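Local coordinates for UDP-L-Rhamnose Synthase (PDB 7JID), which probably makes UDP-L-rhamnose in an NADPH-dependent reduction, working on a nucleotide sugar held beside a Rossmann-type cofactor domain, at residues Q26-V31 / M205-T210. Sequence-based numbering, arbitrary orientation.
Sequences QGEQVV and MARNKT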
loop_
_atom_site.group_PDB
_atom_site.type_symbol
_atom_site.label_atom_id
_atom_site.label_comp_id
_atom_site.label_asym_id
_atom_site.label_seq_id
_atom_site.Cartn_x
_atom_site.Cartn_y
_atom_site.Cartn_z
ATOM N N GLN A 26 26.050 -6.546 -23.609
ATOM C CA GLN A 26 25.452 -5.868 -24.784
ATOM C C GLN A 26 26.122 -4.507 -25.046
ATOM O O GLN A 26 25.693 -3.826 -25.989
ATOM C CB GLN A 26 23.946 -5.682 -24.589
ATOM C CG GLN A 26 23.155 -6.979 -24.637
ATOM C CD GLN A 26 21.672 -6.719 -24.731
ATOM O OE1 GLN A 26 21.228 -5.581 -24.726
ATOM N NE2 GLN A 26 20.884 -7.775 -24.741
ATOM N N GLY A 27 27.097 -4.100 -24.228
ATOM C CA GLY A 27 27.846 -2.839 -24.416
ATOM C C GLY A 27 27.151 -1.642 -23.783
ATOM O O GLY A 27 27.498 -0.494 -24.136
ATOM N N GLU A 28 26.176 -1.864 -22.892
ATOM C CA GLU A 28 25.487 -0.739 -22.213
ATOM C C GLU A 28 26.261 -0.334 -20.958
ATOM O O GLU A 28 26.999 -1.163 -20.392
ATOM C CB GLU A 28 24.041 -1.088 -21.855
ATOM C CG GLU A 28 23.218 -1.555 -23.038
ATOM C CD GLU A 28 22.888 -0.534 -24.108
ATOM O OE1 GLU A 28 22.523 0.599 -23.784
ATOM O OE2 GLU A 28 22.887 -0.928 -25.291
ATOM N N GLN A 29 26.080 0.916 -20.538
ATOM C CA GLN A 29 26.620 1.428 -19.258
ATOM C C GLN A 29 25.566 1.186 -18.171
ATOM O O GLN A 29 24.493 1.701 -18.303
ATOM C CB GLN A 29 26.947 2.911 -19.346
ATOM C CG GLN A 29 27.708 3.408 -18.121
ATOM C CD GLN A 29 27.845 4.911 -18.068
ATOM O OE1 GLN A 29 27.446 5.626 -18.984
ATOM N NE2 GLN A 29 28.379 5.404 -16.961
ATOM N N VAL A 30 25.911 0.420 -17.146
ATOM C CA VAL A 30 25.006 0.100 -16.015
ATOM C C VAL A 30 25.507 0.849 -14.779
ATOM O O VAL A 30 26.713 0.717 -14.441
ATOM C CB VAL A 30 24.964 -1.415 -15.790
ATOM C CG1 VAL A 30 24.237 -1.784 -14.519
ATOM C CG2 VAL A 30 24.344 -2.108 -16.985
ATOM N N VAL A 31 24.605 1.576 -14.129
ATOM C CA VAL A 31 24.854 2.268 -12.830
ATOM C C VAL A 31 23.977 1.579 -11.784
ATOM O O VAL A 31 22.747 1.616 -11.958
ATOM C CB VAL A 31 24.544 3.774 -12.923
ATOM C CG1 VAL A 31 24.857 4.521 -11.631
ATOM C CG2 VAL A 31 25.235 4.447 -14.093
ATOM N N MET A 205 12.318 -4.646 -24.769
ATOM C CA MET A 205 11.160 -3.794 -24.445
ATOM C C MET A 205 11.592 -2.459 -23.788
ATOM O O MET A 205 11.078 -1.421 -24.219
ATOM C CB MET A 205 10.199 -4.568 -23.528
ATOM C CG MET A 205 9.475 -5.628 -24.273
ATOM S SD MET A 205 8.493 -6.636 -23.113
ATOM C CE MET A 205 6.938 -5.769 -23.302
ATOM N N ALA A 206 12.526 -2.479 -22.836
ATOM C CA ALA A 206 13.044 -1.292 -22.108
ATOM C C ALA A 206 13.861 -0.456 -23.122
ATOM O O ALA A 206 13.600 0.753 -23.247
ATOM C CB ALA A 206 13.890 -1.697 -20.937
ATOM N N ARG A 207 14.674 -1.108 -23.944
ATOM C CA ARG A 207 15.412 -0.374 -25.017
ATOM C C ARG A 207 14.410 0.370 -25.902
ATOM O O ARG A 207 14.676 1.567 -26.315
ATOM C CB ARG A 207 16.288 -1.349 -25.799
ATOM C CG ARG A 207 17.085 -0.661 -26.898
ATOM C CD ARG A 207 18.048 -1.628 -27.492
ATOM N NE ARG A 207 19.234 -1.733 -26.661
ATOM C CZ ARG A 207 19.626 -2.796 -26.007
ATOM N NH1 ARG A 207 18.933 -3.916 -26.061
ATOM N NH2 ARG A 207 20.753 -2.753 -25.328
ATOM N N ASN A 208 13.283 -0.262 -26.226
ATOM C CA ASN A 208 12.272 0.289 -27.157
ATOM C C ASN A 208 11.372 1.335 -26.493
ATOM O O ASN A 208 10.510 1.836 -27.180
ATOM C CB ASN A 208 11.422 -0.804 -27.803
ATOM C CG ASN A 208 12.193 -1.656 -28.785
ATOM O OD1 ASN A 208 13.286 -1.278 -29.221
ATOM N ND2 ASN A 208 11.682 -2.850 -29.078
ATOM N N LYS A 209 11.461 1.494 -25.174
ATOM C CA LYS A 209 10.604 2.385 -24.346
ATOM C C LYS A 209 9.160 1.885 -24.429
ATOM O O LYS A 209 8.249 2.679 -24.294
ATOM C CB LYS A 209 10.801 3.864 -24.723
ATOM C CG LYS A 209 12.194 4.357 -24.400
ATOM C CD LYS A 209 12.549 5.727 -24.986
ATOM C CE LYS A 209 11.683 6.854 -24.494
ATOM N NZ LYS A 209 12.377 8.150 -24.716
ATOM N N THR A 210 8.958 0.563 -24.619
ATOM C CA THR A 210 7.605 -0.029 -24.550
ATOM C C THR A 210 7.089 0.236 -23.125
ATOM O O THR A 210 7.847 -0.080 -22.188
ATOM C CB THR A 210 7.621 -1.523 -24.887
ATOM O OG1 THR A 210 8.264 -1.717 -26.146
ATOM C CG2 THR A 210 6.238 -2.127 -24.856
HETATM O O HOH W 1 20.655 0.996 -26.918
#
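Arg207 brings the end of its guanidinium group up to the amide oxygen of Gln26 and the carboxylate of Glu28, and the three side chains bridge a gap whose closest CA atoms, those of Glu28 and Arg207, are 10.5 Å apart. Both terminal nitrogens grip one atom: NH2 of Arg207 donates to OE1 of Gln26 at 2.9 Å, nearly in line with the carbonyl, while NH1 of Arg207 reaches the same OE1 at 3.1 Å over a more bent path (138° at the hydrogen). NH2 of Arg207 carries a second bond, a salt bridge to OE2 of Glu28 at 2.8 Å. Here the oxygen lies near the guanidinium plane, yet the nitrogen stands above the carboxylate, 68° out of its plane. A water accepts from NE of Arg207 at 3.1 Å and gives a weak bond to OE2 of Glu28. Arg207 is extended through chi1 (-179°) and chi2, and a bend at chi3 then turns the guanidinium toward both acceptors. The other oxygen of Glu28, OE1, accepts from the Met4 backbone N and the Trp6 indole, which should steady the carboxylate. The contact is small and lies at the surface. Gly27 and Lys209, both of positive phi, close helices 14-25 and 195-207 in Schellman motifs. The bridge joins the turn between helix 14-25 and edge strand 29-32 of the parallel Rossmann sheet to the C-terminal end of helix 195-207, just ahead of strand 212-215 at the opposite edge.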